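Cocosin 1 acidic chain (PDB 5WPW) serves as a seed storage globulin of coconut, a nutrient reservoir of two cupin domains that assembles into hexamers and is a potential food allergen. Local coordinates at residues Ala159-Glu163 and Arg205-Glu211; Arg295-Ser300 and Ala412-Pro416; Ser300-Asn306 and Ala369-Val375. The protein carries 2 engineered substitutions. All blocks are in the same frame, centred on the assembly; numbering follows the deposited sequence.

Interaction 1 (Ala159-Glu163 and Arg205-Glu211)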
ATOM      1  N   ALA A 159     -18.609 -30.147  13.241  1.00 31.56           N
ATOM      2  CA  ALA A 159     -19.505 -31.043  13.946  1.00 28.31           C
ATOM      3  C   ALA A 159     -20.494 -31.607  12.946  1.00 35.65           C
ATOM      4  O   ALA A 159     -20.776 -30.980  11.923  1.00 30.93           O
ATOM      5  CB  ALA A 159     -20.231 -30.314  15.071  1.00 29.40           C
ATOM      6  N   GLY A 160     -21.017 -32.795  13.242  1.00 39.81           N
ATOM      7  CA  GLY A 160     -22.105 -33.350  12.458  1.00 39.80           C
ATOM      8  C   GLY A 160     -21.665 -34.186  11.269  1.00 42.85           C
ATOM      9  O   GLY A 160     -20.533 -34.659  11.169  1.00 42.27           O
ATOM     10  N   ARG A 161     -22.625 -34.392  10.361  1.00 44.15           N
ATOM     11  CA  ARG A 161     -22.484 -35.200   9.156  1.00 48.48           C
ATOM     12  C   ARG A 161     -23.463 -34.672   8.119  1.00 45.65           C
ATOM     13  O   ARG A 161     -24.464 -34.040   8.461  1.00 47.68           O
ATOM     14  CB  ARG A 161     -22.776 -36.692   9.394  1.00 49.41           C
ATOM     15  CG  ARG A 161     -21.940 -37.387  10.456  1.00 50.19           C
ATOM     16  CD  ARG A 161     -22.562 -38.730  10.834  1.00 51.77           C
ATOM     17  NE  ARG A 161     -22.257 -39.800   9.885  1.00 52.01           N
ATOM     18  CZ  ARG A 161     -23.150 -40.690   9.459  1.00 56.83           C
ATOM     19  NH1 ARG A 161     -24.404 -40.629   9.893  1.00 49.98           N
ATOM     20  NH2 ARG A 161     -22.792 -41.638   8.600  1.00 53.26           N
ATOM     21  N   GLN A 162     -23.183 -34.945   6.845  1.00 47.44           N
ATOM     22  CA  GLN A 162     -24.019 -34.393   5.782  1.00 50.74           C
ATOM     23  C   GLN A 162     -23.953 -35.270   4.539  1.00 54.47           C
ATOM     24  O   GLN A 162     -22.860 -35.594   4.062  1.00 53.61           O
ATOM     25  CB  GLN A 162     -23.597 -32.955   5.438  1.00 52.38           C
ATOM     26  CG  GLN A 162     -24.145 -32.426   4.109  1.00 50.29           C
ATOM     27  CD  GLN A 162     -25.517 -31.757   4.236  1.00 54.27           C
ATOM     28  OE1 GLN A 162     -26.289 -32.043   5.161  1.00 51.27           O
ATOM     29  NE2 GLN A 162     -25.826 -30.866   3.292  1.00 49.43           N
ATOM     30  N   GLU A 163     -25.124 -35.650   4.021  1.00 57.01           N
ATOM     31  CA  GLU A 163     -25.196 -36.389   2.764  1.00 61.75           C
ATOM     32  C   GLU A 163     -24.640 -35.523   1.640  1.00 60.78           C
ATOM     33  O   GLU A 163     -25.253 -34.516   1.272  1.00 61.66           O
ATOM     34  CB  GLU A 163     -26.639 -36.818   2.460  1.00 60.37           C
ATOM     35  CG  GLU A 163     -26.787 -37.763   1.262  1.00 66.19           C
ATOM     36  CD  GLU A 163     -27.857 -37.306   0.269  1.00 71.65           C
ATOM     37  OE1 GLU A 163     -27.654 -37.466  -0.958  1.00 73.29           O
ATOM     38  OE2 GLU A 163     -28.901 -36.783   0.717  1.00 73.61           O
ATOM     39  N   ARG A 205     -20.715 -39.910  15.507  1.00 47.10           N
ATOM     40  CA  ARG A 205     -20.750 -41.120  14.684  1.00 48.23           C
ATOM     41  C   ARG A 205     -22.105 -41.349  14.025  1.00 47.07           C
ATOM     42  O   ARG A 205     -22.191 -41.530  12.807  1.00 50.74           O
ATOM     43  CB  ARG A 205     -20.406 -42.327  15.535  1.00 57.80           C
ATOM     44  CG  ARG A 205     -18.976 -42.432  15.906  1.00 58.58           C
ATOM     45  CD  ARG A 205     -18.748 -43.817  16.468  1.00 69.34           C
ATOM     46  NE  ARG A 205     -18.736 -44.858  15.444  1.00 72.40           N
ATOM     47  CZ  ARG A 205     -18.932 -46.147  15.701  1.00 72.39           C
ATOM     48  NH1 ARG A 205     -19.134 -46.546  16.949  1.00 74.42           N
ATOM     49  NH2 ARG A 205     -18.911 -47.039  14.721  1.00 73.77           N
ATOM     50  N   ASP A 206     -23.173 -41.403  14.817  1.00 48.23           N
ATOM     51  CA  ASP A 206     -24.455 -41.909  14.336  1.00 52.81           C
ATOM     52  C   ASP A 206     -25.492 -40.803  14.159  1.00 52.14           C
ATOM     53  O   ASP A 206     -26.695 -41.061  14.194  1.00 51.36           O
ATOM     54  CB  ASP A 206     -24.978 -42.990  15.282  1.00 55.40           C
ATOM     55  CG  ASP A 206     -24.776 -42.628  16.743  1.00 59.18           C
ATOM     56  OD1 ASP A 206     -25.033 -41.458  17.103  1.00 61.29           O
ATOM     57  OD2 ASP A 206     -24.360 -43.509  17.529  1.00 60.49           O
ATOM     58  N   ASP A 207     -25.037 -39.569  13.962  1.00 50.17           N
ATOM     59  CA  ASP A 207     -25.948 -38.452  13.752  1.00 50.15           C
ATOM     60  C   ASP A 207     -26.705 -38.620  12.436  1.00 49.15           C
ATOM     61  O   ASP A 207     -26.133 -39.001  11.412  1.00 52.17           O
ATOM     62  CB  ASP A 207     -25.159 -37.132  13.764  1.00 49.45           C
ATOM     63  CG  ASP A 207     -26.039 -35.915  14.028  1.00 50.11           C
ATOM     64  OD1 ASP A 207     -27.267 -35.999  13.799  1.00 45.53           O
ATOM     65  OD2 ASP A 207     -25.491 -34.864  14.449  1.00 48.55           O
ATOM     66  N   THR A 208     -28.009 -38.347  12.466  1.00 52.19           N
ATOM     67  CA  THR A 208     -28.836 -38.411  11.266  1.00 47.95           C
ATOM     68  C   THR A 208     -29.453 -37.062  10.914  1.00 46.63           C
ATOM     69  O   THR A 208     -30.264 -36.987   9.986  1.00 49.75           O
ATOM     70  CB  THR A 208     -29.936 -39.474  11.421  1.00 45.70           C
ATOM     71  OG1 THR A 208     -30.558 -39.698  10.150  1.00 55.59           O
ATOM     72  CG2 THR A 208     -31.005 -39.023  12.395  1.00 46.00           C
ATOM     73  N   ARG A 209     -29.078 -35.992  11.613  1.00 44.44           N
ATOM     74  CA  ARG A 209     -29.724 -34.703  11.409  1.00 44.06           C
ATOM     75  C   ARG A 209     -29.202 -33.941  10.191  1.00 44.18           C
ATOM     76  O   ARG A 209     -29.922 -33.090   9.660  1.00 44.66           O
ATOM     77  CB  ARG A 209     -29.561 -33.837  12.658  1.00 44.46           C
ATOM     78  CG  ARG A 209     -30.002 -34.510  13.955  1.00 46.82           C
ATOM     79  CD  ARG A 209     -29.651 -33.656  15.173  1.00 43.49           C
ATOM     80  NE  ARG A 209     -28.207 -33.563  15.384  1.00 42.12           N
ATOM     81  CZ  ARG A 209     -27.631 -32.651  16.159  1.00 37.71           C
ATOM     82  NH1 ARG A 209     -28.377 -31.762  16.797  1.00 35.74           N
ATOM     83  NH2 ARG A 209     -26.308 -32.629  16.305  1.00 37.83           N
ATOM     84  N   GLY A 210     -27.987 -34.213   9.728  1.00 40.59           N
ATOM     85  CA  GLY A 210     -27.436 -33.363   8.675  1.00 44.92           C
ATOM     86  C   GLY A 210     -26.815 -32.097   9.251  1.00 41.54           C
ATOM     87  O   GLY A 210     -26.543 -32.004  10.459  1.00 41.04           O
ATOM     88  N   GLU A 211     -26.599 -31.098   8.381  1.00 39.48           N
ATOM     89  CA  GLU A 211     -25.884 -29.891   8.790  1.00 33.73           C
ATOM     90  C   GLU A 211     -26.800 -28.752   9.239  1.00 35.56           C
ATOM     91  O   GLU A 211     -26.303 -27.708   9.676  1.00 32.16           O
ATOM     92  CB  GLU A 211     -24.972 -29.407   7.654  1.00 37.21           C
ATOM     93  CG  GLU A 211     -25.714 -29.015   6.419  1.00 40.40           C
ATOM     94  CD  GLU A 211     -24.893 -28.100   5.521  1.00 46.95           C
ATOM     95  OE1 GLU A 211     -23.895 -27.507   6.003  1.00 40.18           O
ATOM     96  OE2 GLU A 211     -25.262 -27.963   4.334  1.00 51.75           O
TER
HETATM   97  O   HOH W   1     -25.223 -34.029  11.629  1.00 45.06           O
HETATM   98  O   HOH W   2     -26.092 -36.150   9.760  1.00 46.56           O

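Interaction 2 (Arg295-Ser300 and Ala412-Pro416)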
ATOM      1  N   ARG A 295     -41.961  -1.558 -12.813  1.00 34.63           N
ATOM      2  CA  ARG A 295     -42.659  -2.118 -13.974  1.00 33.50           C
ATOM      3  C   ARG A 295     -42.085  -1.593 -15.288  1.00 31.10           C
ATOM      4  O   ARG A 295     -41.921  -0.385 -15.470  1.00 36.46           O
ATOM      5  CB  ARG A 295     -44.172  -1.813 -13.887  1.00 34.32           C
ATOM      6  CG  ARG A 295     -44.576  -0.362 -14.224  1.00 42.11           C
ATOM      7  CD  ARG A 295     -45.886  -0.265 -15.044  1.00 44.02           C
ATOM      8  NE  ARG A 295     -45.672  -0.324 -16.492  1.00 46.04           N
ATOM      9  CZ  ARG A 295     -45.472   0.731 -17.287  1.00 48.40           C
ATOM     10  NH1 ARG A 295     -45.435   1.962 -16.793  1.00 52.58           N
ATOM     11  NH2 ARG A 295     -45.295   0.551 -18.588  1.00 50.12           N
ATOM     12  N   ASN A 296     -41.730  -2.520 -16.176  1.00 32.21           N
ATOM     13  CA  ASN A 296     -41.279  -2.266 -17.548  1.00 35.99           C
ATOM     14  C   ASN A 296     -39.970  -1.474 -17.658  1.00 38.65           C
ATOM     15  O   ASN A 296     -39.592  -1.071 -18.768  1.00 40.27           O
ATOM     16  CB  ASN A 296     -42.370  -1.557 -18.361  1.00 40.56           C
ATOM     17  CG  ASN A 296     -43.629  -2.373 -18.452  1.00 42.27           C
ATOM     18  OD1 ASN A 296     -44.719  -1.898 -18.129  1.00 52.07           O
ATOM     19  ND2 ASN A 296     -43.495  -3.610 -18.892  1.00 41.41           N
ATOM     20  N   ALA A 297     -39.260  -1.237 -16.561  1.00 32.13           N
ATOM     21  CA  ALA A 297     -38.025  -0.465 -16.668  1.00 37.34           C
ATOM     22  C   ALA A 297     -36.875  -1.317 -17.206  1.00 34.56           C
ATOM     23  O   ALA A 297     -36.961  -2.543 -17.343  1.00 35.18           O
ATOM     24  CB  ALA A 297     -37.637   0.143 -15.321  1.00 32.20           C
ATOM     25  N   MET A 298     -35.770  -0.642 -17.478  1.00 37.48           N
ATOM     26  CA  MET A 298     -34.611  -1.238 -18.113  1.00 39.20           C
ATOM     27  C   MET A 298     -33.349  -0.900 -17.340  1.00 38.10           C
ATOM     28  O   MET A 298     -33.224   0.194 -16.778  1.00 36.86           O
ATOM     29  CB  MET A 298     -34.461  -0.733 -19.543  1.00 38.68           C
ATOM     30  CG  MET A 298     -35.457  -1.310 -20.508  1.00 41.78           C
ATOM     31  SD  MET A 298     -34.739  -1.333 -22.147  1.00 51.01           S
ATOM     32  CE  MET A 298     -33.056  -1.784 -21.706  1.00 37.52           C
ATOM     33  N   VAL A 299     -32.427  -1.854 -17.310  1.00 36.97           N
ATOM     34  CA  VAL A 299     -31.031  -1.563 -17.040  1.00 32.97           C
ATOM     35  C   VAL A 299     -30.338  -1.346 -18.383  1.00 30.03           C
ATOM     36  O   VAL A 299     -30.399  -2.207 -19.265  1.00 32.79           O
ATOM     37  CB  VAL A 299     -30.360  -2.688 -16.237  1.00 32.72           C
ATOM     38  CG1 VAL A 299     -28.948  -2.270 -15.856  1.00 33.94           C
ATOM     39  CG2 VAL A 299     -31.142  -2.983 -14.976  1.00 37.30           C
ATOM     40  N   SER A 300     -29.707  -0.190 -18.527  1.00 29.18           N
ATOM     41  CA  SER A 300     -28.962   0.174 -19.723  1.00 33.73           C
ATOM     42  C   SER A 300     -28.046  -0.967 -20.161  1.00 34.16           C
ATOM     43  O   SER A 300     -27.458  -1.652 -19.306  1.00 32.60           O
ATOM     44  CB  SER A 300     -28.138   1.434 -19.430  1.00 37.18           C
ATOM     45  OG  SER A 300     -27.491   1.954 -20.585  1.00 44.26           O
ATOM     46  N   ALA A 412     -28.107   4.485 -15.129  1.00 43.58           N
ATOM     47  CA  ALA A 412     -28.225   3.137 -15.679  1.00 41.27           C
ATOM     48  C   ALA A 412     -29.661   2.612 -15.702  1.00 39.46           C
ATOM     49  O   ALA A 412     -29.948   1.677 -16.464  1.00 37.33           O
ATOM     50  CB  ALA A 412     -27.342   2.172 -14.892  1.00 42.62           C
ATOM     51  N   ILE A 413     -30.559   3.184 -14.902  1.00 39.05           N
ATOM     52  CA  ILE A 413     -31.950   2.742 -14.832  1.00 37.06           C
ATOM     53  C   ILE A 413     -32.749   3.600 -15.804  1.00 41.63           C
ATOM     54  O   ILE A 413     -32.982   4.783 -15.549  1.00 42.54           O
ATOM     55  CB  ILE A 413     -32.519   2.851 -13.411  1.00 37.86           C
ATOM     56  CG1 ILE A 413     -31.721   1.988 -12.435  1.00 35.46           C
ATOM     57  CG2 ILE A 413     -34.004   2.425 -13.390  1.00 36.16           C
ATOM     58  CD1 ILE A 413     -32.340   0.616 -12.190  1.00 36.65           C
ATOM     59  N   PHE A 414     -33.162   2.996 -16.913  1.00 40.57           N
ATOM     60  CA  PHE A 414     -33.851   3.686 -17.993  1.00 44.09           C
ATOM     61  C   PHE A 414     -35.354   3.529 -17.792  1.00 44.53           C
ATOM     62  O   PHE A 414     -35.873   2.408 -17.822  1.00 47.49           O
ATOM     63  CB  PHE A 414     -33.433   3.103 -19.342  1.00 42.41           C
ATOM     64  CG  PHE A 414     -32.089   3.559 -19.823  1.00 38.05           C
ATOM     65  CD1 PHE A 414     -31.353   4.509 -19.121  1.00 38.62           C
ATOM     66  CD2 PHE A 414     -31.554   3.035 -20.984  1.00 39.57           C
ATOM     67  CE1 PHE A 414     -30.107   4.914 -19.583  1.00 37.93           C
ATOM     68  CE2 PHE A 414     -30.306   3.440 -21.453  1.00 33.49           C
ATOM     69  CZ  PHE A 414     -29.587   4.381 -20.758  1.00 36.77           C
ATOM     70  N   THR A 415     -36.047   4.635 -17.567  1.00 48.85           N
ATOM     71  CA  THR A 415     -37.484   4.550 -17.358  1.00 45.91           C
ATOM     72  C   THR A 415     -38.190   4.265 -18.683  1.00 52.01           C
ATOM     73  O   THR A 415     -37.869   4.885 -19.703  1.00 54.04           O
ATOM     74  CB  THR A 415     -38.022   5.835 -16.737  1.00 46.62           C
ATOM     75  OG1 THR A 415     -37.394   6.974 -17.339  1.00 47.01           O
ATOM     76  CG2 THR A 415     -37.739   5.831 -15.258  1.00 44.74           C
ATOM     77  N   PRO A 416     -39.172   3.346 -18.694  1.00 53.43           N
ATOM     78  CA  PRO A 416     -39.884   2.792 -19.860  1.00 54.55           C
ATOM     79  C   PRO A 416     -40.317   3.829 -20.903  1.00 57.23           C
ATOM     80  O   PRO A 416     -40.803   4.897 -20.534  1.00 56.66           O
ATOM     81  CB  PRO A 416     -41.127   2.123 -19.231  1.00 49.18           C
ATOM     82  CG  PRO A 416     -41.183   2.602 -17.806  1.00 46.12           C
ATOM     83  CD  PRO A 416     -39.760   2.866 -17.429  1.00 51.99           C
TER

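Interaction 3 (Ser300-Asn306 and Ala369-Val375). Engineered in segment 369-375: Ile374 (natural residue Val).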
ATOM      1  N   SER A 300     -29.707  -0.190 -18.527  1.00 29.18           N
ATOM      2  CA  SER A 300     -28.962   0.174 -19.723  1.00 33.73           C
ATOM      3  C   SER A 300     -28.046  -0.967 -20.161  1.00 34.16           C
ATOM      4  O   SER A 300     -27.458  -1.652 -19.306  1.00 32.60           O
ATOM      5  CB  SER A 300     -28.138   1.434 -19.430  1.00 37.18           C
ATOM      6  OG  SER A 300     -27.491   1.954 -20.585  1.00 44.26           O
ATOM      7  N   PRO A 301     -27.925  -1.223 -21.465  1.00 33.79           N
ATOM      8  CA  PRO A 301     -26.920  -2.180 -21.948  1.00 29.57           C
ATOM      9  C   PRO A 301     -25.543  -1.843 -21.395  1.00 29.95           C
ATOM     10  O   PRO A 301     -25.135  -0.683 -21.358  1.00 27.64           O
ATOM     11  CB  PRO A 301     -26.968  -2.015 -23.474  1.00 32.67           C
ATOM     12  CG  PRO A 301     -28.317  -1.474 -23.749  1.00 35.15           C
ATOM     13  CD  PRO A 301     -28.707  -0.638 -22.569  1.00 29.41           C
ATOM     14  N   HIS A 302     -24.852  -2.868 -20.910  1.00 26.37           N
ATOM     15  CA  HIS A 302     -23.567  -2.666 -20.258  1.00 25.98           C
ATOM     16  C   HIS A 302     -22.761  -3.943 -20.384  1.00 25.83           C
ATOM     17  O   HIS A 302     -23.302  -5.023 -20.670  1.00 26.08           O
ATOM     18  CB  HIS A 302     -23.718  -2.271 -18.779  1.00 27.54           C
ATOM     19  CG  HIS A 302     -24.434  -3.298 -17.943  1.00 24.77           C
ATOM     20  ND1 HIS A 302     -25.808  -3.451 -17.967  1.00 26.36           N
ATOM     21  CD2 HIS A 302     -23.971  -4.201 -17.041  1.00 27.83           C
ATOM     22  CE1 HIS A 302     -26.152  -4.427 -17.146  1.00 31.76           C
ATOM     23  NE2 HIS A 302     -25.061  -4.893 -16.564  1.00 28.72           N
ATOM     24  N   TRP A 303     -21.451  -3.815 -20.171  1.00 24.30           N
ATOM     25  CA  TRP A 303     -20.640  -4.988 -19.909  1.00 23.01           C
ATOM     26  C   TRP A 303     -19.889  -4.842 -18.589  1.00 25.89           C
ATOM     27  O   TRP A 303     -19.605  -3.731 -18.126  1.00 23.50           O
ATOM     28  CB  TRP A 303     -19.677  -5.256 -21.076  1.00 23.09           C
ATOM     29  CG  TRP A 303     -18.560  -4.281 -21.247  1.00 22.00           C
ATOM     30  CD1 TRP A 303     -17.300  -4.335 -20.663  1.00 20.73           C
ATOM     31  CD2 TRP A 303     -18.565  -3.148 -22.089  1.00 23.81           C
ATOM     32  NE1 TRP A 303     -16.544  -3.279 -21.102  1.00 25.21           N
ATOM     33  CE2 TRP A 303     -17.293  -2.536 -21.984  1.00 28.90           C
ATOM     34  CE3 TRP A 303     -19.529  -2.575 -22.934  1.00 28.87           C
ATOM     35  CZ2 TRP A 303     -16.961  -1.370 -22.689  1.00 31.56           C
ATOM     36  CZ3 TRP A 303     -19.191  -1.433 -23.645  1.00 33.21           C
ATOM     37  CH2 TRP A 303     -17.924  -0.832 -23.509  1.00 28.90           C
ATOM     38  N   ASN A 304     -19.607  -5.984 -17.960  1.00 26.13           N
ATOM     39  CA  ASN A 304     -18.789  -6.001 -16.763  1.00 23.60           C
ATOM     40  C   ASN A 304     -17.330  -5.910 -17.166  1.00 17.80           C
ATOM     41  O   ASN A 304     -16.851  -6.716 -17.966  1.00 23.42           O
ATOM     42  CB  ASN A 304     -19.022  -7.275 -15.958  1.00 27.51           C
ATOM     43  CG  ASN A 304     -20.367  -7.275 -15.288  1.00 25.71           C
ATOM     44  OD1 ASN A 304     -20.562  -6.606 -14.277  1.00 26.65           O
ATOM     45  ND2 ASN A 304     -21.312  -8.007 -15.862  1.00 24.18           N
ATOM     46  N   ILE A 305     -16.628  -4.953 -16.571  1.00 20.25           N
ATOM     47  CA  ILE A 305     -15.270  -4.645 -16.995  1.00 20.71           C
ATOM     48  C   ILE A 305     -14.285  -5.641 -16.417  1.00 22.67           C
ATOM     49  O   ILE A 305     -13.443  -6.195 -17.138  1.00 20.22           O
ATOM     50  CB  ILE A 305     -14.895  -3.211 -16.588  1.00 21.46           C
ATOM     51  CG1 ILE A 305     -15.621  -2.200 -17.480  1.00 22.77           C
ATOM     52  CG2 ILE A 305     -13.397  -3.013 -16.670  1.00 19.30           C
ATOM     53  CD1 ILE A 305     -15.521  -0.804 -16.960  1.00 23.09           C
ATOM     54  N   ASN A 306     -14.372  -5.883 -15.109  1.00 22.47           N
ATOM     55  CA  ASN A 306     -13.290  -6.566 -14.402  1.00 17.21           C
ATOM     56  C   ASN A 306     -13.782  -7.772 -13.613  1.00 24.61           C
ATOM     57  O   ASN A 306     -13.092  -8.216 -12.694  1.00 25.31           O
ATOM     58  CB  ASN A 306     -12.557  -5.586 -13.469  1.00 22.42           C
ATOM     59  CG  ASN A 306     -13.469  -4.897 -12.461  1.00 29.29           C
ATOM     60  OD1 ASN A 306     -14.713  -4.899 -12.569  1.00 29.50           O
ATOM     61  ND2 ASN A 306     -12.847  -4.278 -11.471  1.00 28.88           N
ATOM     62  N   ALA A 369     -15.969  -4.268  -8.420  1.00 23.58           N
ATOM     63  CA  ALA A 369     -16.449  -4.619  -9.743  1.00 28.28           C
ATOM     64  C   ALA A 369     -17.083  -3.387 -10.376  1.00 27.00           C
ATOM     65  O   ALA A 369     -17.781  -2.616  -9.709  1.00 29.46           O
ATOM     66  CB  ALA A 369     -17.470  -5.761  -9.645  1.00 25.12           C
ATOM     67  N   MET A 370     -16.807  -3.186 -11.657  1.00 23.72           N
ATOM     68  CA  MET A 370     -17.255  -2.014 -12.406  1.00 28.74           C
ATOM     69  C   MET A 370     -17.943  -2.455 -13.683  1.00 25.85           C
ATOM     70  O   MET A 370     -17.569  -3.466 -14.286  1.00 27.12           O
ATOM     71  CB  MET A 370     -16.074  -1.107 -12.776  1.00 25.18           C
ATOM     72  CG  MET A 370     -15.448  -0.411 -11.591  1.00 30.98           C
ATOM     73  SD  MET A 370     -14.270   0.835 -12.107  1.00 35.04           S
ATOM     74  CE  MET A 370     -13.052  -0.145 -13.013  1.00 29.47           C
ATOM     75  N   VAL A 371     -18.947  -1.689 -14.106  1.00 26.06           N
ATOM     76  CA  VAL A 371     -19.553  -1.915 -15.404  1.00 25.81           C
ATOM     77  C   VAL A 371     -19.261  -0.713 -16.306  1.00 26.48           C
ATOM     78  O   VAL A 371     -18.958   0.405 -15.855  1.00 22.37           O
ATOM     79  CB  VAL A 371     -21.079  -2.149 -15.325  1.00 26.98           C
ATOM     80  CG1 VAL A 371     -21.410  -3.353 -14.422  1.00 22.43           C
ATOM     81  CG2 VAL A 371     -21.758  -0.883 -14.852  1.00 25.80           C
ATOM     82  N   SER A 372     -19.385  -0.963 -17.602  1.00 22.14           N
ATOM     83  CA  SER A 372     -19.353   0.069 -18.636  1.00 22.31           C
ATOM     84  C   SER A 372     -20.689   0.070 -19.373  1.00 25.39           C
ATOM     85  O   SER A 372     -21.019  -0.910 -20.048  1.00 25.02           O
ATOM     86  CB  SER A 372     -18.225  -0.211 -19.618  1.00 24.34           C
ATOM     87  OG  SER A 372     -18.163   0.798 -20.586  1.00 32.27           O
ATOM     88  N   THR A 373     -21.441   1.165 -19.271  1.00 29.02           N
ATOM     89  CA  THR A 373     -22.666   1.255 -20.065  1.00 25.72           C
ATOM     90  C   THR A 373     -22.345   1.599 -21.526  1.00 24.87           C
ATOM     91  O   THR A 373     -21.287   2.139 -21.850  1.00 26.35           O
ATOM     92  CB  THR A 373     -23.624   2.297 -19.495  1.00 29.53           C
ATOM     93  OG1 THR A 373     -22.957   3.554 -19.369  1.00 29.09           O
ATOM     94  CG2 THR A 373     -24.162   1.873 -18.139  1.00 34.94           C
ATOM     95  N   ILE A 374     -23.272   1.245 -22.414  1.00 32.23           N
ATOM     96  CA  ILE A 374     -23.139   1.535 -23.841  1.00 32.46           C
ATOM     97  C   ILE A 374     -23.793   2.857 -24.198  1.00 33.41           C
ATOM     98  O   ILE A 374     -23.212   3.645 -24.942  1.00 35.29           O
ATOM     99  CB  ILE A 374     -23.719   0.367 -24.667  1.00 34.77           C
ATOM    100  CG1 ILE A 374     -22.966  -0.919 -24.341  1.00 31.26           C
ATOM    101  CG2 ILE A 374     -23.580   0.619 -26.152  1.00 31.48           C
ATOM    102  CD1 ILE A 374     -23.408  -2.133 -25.132  1.00 32.65           C
ATOM    103  N   VAL A 375     -24.994   3.104 -23.665  1.00 34.32           N
ATOM    104  CA  VAL A 375     -25.717   4.363 -23.782  1.00 36.78           C
ATOM    105  C   VAL A 375     -25.997   4.902 -22.389  1.00 32.83           C
ATOM    106  O   VAL A 375     -26.089   4.145 -21.418  1.00 34.21           O
ATOM    107  CB  VAL A 375     -27.038   4.205 -24.562  1.00 37.64           C
ATOM    108  CG1 VAL A 375     -26.762   4.255 -26.049  1.00 39.81           C
ATOM    109  CG2 VAL A 375     -27.736   2.909 -24.166  1.00 34.30           C
TER
HETATM  110  O   HOH W   3     -17.881  -6.157 -13.341  1.00 29.27           O

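Interaction 1 (Ala159-Glu163 and Arg205-Glu211)
Arg161 turns CG anti to its own carbonyl carbon (chi1 -57°) and bends again at chi3, a course that lays its guanidinium against the backbone of Arg205-Asp207. NH1 gives a hydrogen bond to Asp207 O at 2.8 Å, lying almost in the guanidinium plane. Arg205 O instead lies above one face, toward the rim, 3.4 Å from Arg161 NE but badly angled for a hydrogen bond. Arginine suits the place because its long chain spans the gap and still has nitrogens to spare: NE forms a salt bridge with Glu177.

Beyond it, Gln162 bends at chi2 and brings OE1 within 3.4 Å of Glu211 N, a weak hydrogen bond. Its amide and the Glu211 carboxylate are inclined by 62°, and Gln162 NE2 bonds Tyr26, whereas Glu211 OE2 pairs with Arg44. Gly210 CA approaches Arg161 O in a 3.1 Å CA-H...O contact. Gly210 and Gly160 both combine positive phi with near-extended psi, where a CB would collide with the carbonyl O just before it. Of two waters, one accepts from Arg161 N and can donate to Gly210 O; the other accepts from Gly210 N and reaches Arg161 O only weakly.

Asp207 closes an Asx turn through Arg209 N and is gripped side-on by Arg209, whose NH2 lies 3.0 Å from Asp207 OD2. Asp206 reaches outward to Arg394 of a second subunit. Strand 161-163 of the N-terminal cupin half is thus tied to the loop before strand 212-214 by a polar seam whose acid-base pairs probably offset much of the charge.

Interaction 2 (Arg295-Ser300 and Ala412-Pro416)
Ala412 opens the contact by accepting a nearly straight hydrogen bond from Ser300 N, 2.8 Å from Ala412 O. The same oxygen lies 3.5 Å from Val299 CA, a CA-H...O contact of the kind that fills the space between antiparallel strands.

Ile413 pairs with Val299 in an antiparallel non-hydrogen-bonded pair, and both branched side chains leave on the same face of the sheet. There they pack against Leu293 of strand 287-293; their hydrocarbon suits this apolar setting and their beta-branching the extended backbone.

Phe414 forms the hydrogen-bonded pair with Met298: Phe414 N gives to Met298 O at 2.8 Å, and Met298 N returns a bond to Phe414 O at 3.1 Å. On this face Met298 CB packs against Phe414 CB. With CG anti to the carbonyl carbon (chi1 -78°), the phenyl ring swings back along the strand until Ser300 CB stands over its face, offset toward the rim, in a CH-pi contact 3.8 Å from the centroid. Ser300 OG comes within 3.2 Å of Phe414 CZ, but its polar partner is Val375 O. A third subunit borders this face, placing Leu187 on Met298 and Ala191 on Phe414.

Past Thr415, Pro416 covers the turn before strand 298-304. Its CD packs against Ala297 CB at 4.0 Å and its CB lies 3.6 Å from Asn296 O. A proline ring, with no N-H to give, supplies only carbon at this end. The C-terminal segment, which adds a short strand to the sheet, is therefore held by three directional backbone bonds at one end and by nonpolar contact at the other, where the buried Asn296 O is left without a polar partner.

Interaction 3 (Ser300-Asn306 and Ala369-Val375)
Strands 300-304 and 371-373 are antiparallel neighbours in a curled sheet of the C-terminal cupin domain, a beta-barrel fold, their directions 147° apart. Backbone hydrogen bonds set the register. Trp303 and Ser372 exchange a pair, the bond from Ser372 N to Trp303 O being 2.8 Å long and nearly straight. Ile374 N bonds Pro301 O on one side of that pair, and Ile305 N bonds Met370 O on the other. Pro301, which has no N-H, suits this place because only its carbonyl is used in the bond.

Side chains extend the ladder at both ends. Ser300 OG donates to Val375 O at 2.7 Å, and Asn306 OD1 takes the bond from Met370 N at 2.9 Å. A water sits 2.9 Å from both Asn304 OD1 and Met370 O and can donate to them, while Lys364 also binds Asn304 OD1. Within its own strand His302 ND1 reaches back to Ser300 O, which fixes the imidazole's rotation.

Aromatic and apolar packing divides between the faces. His302 CD2 meets Val371 CG1 at 3.8 Å, with Asn304 lying alongside the same valine. On the other face Trp303 CG lies between the backbone N and the carbonyl carbon (chi1 70°), which folds the indole over Ser372; a residue as small as serine allows so close an approach. Ile374, an engineered residue, places CG1 at the indole edge, 3.9 Å from Trp303 CZ3, and CD1 against Pro301 CB. Trp303 NE1 bonds Gly121 O of a third subunit, so the indole joins sheet packing to assembly. Over its six-membered ring stands Ser372 CB, 3.6 Å from the centroid and 21° off the ring normal.

Interaction 1 comes first along the chain, in the N-terminal cupin half; interactions 2 and 3 follow in the C-terminal one, on the opposite side of the chain's centre. The centre of interaction 1 lies about 47 Å from that of interaction 2 and 44 Å from that of interaction 3, and it touches neither. The latter two have centres about 15 Å apart, share Ser300 and strand 298-304, and meet where Phe414 packs on Val375. Interaction 1 meets the C-terminal half of a second subunit, interactions 2 and 3 the N-terminal half of a third, consistent with head-to-tail contact in the hexamer; interaction 3 also reaches a fourth.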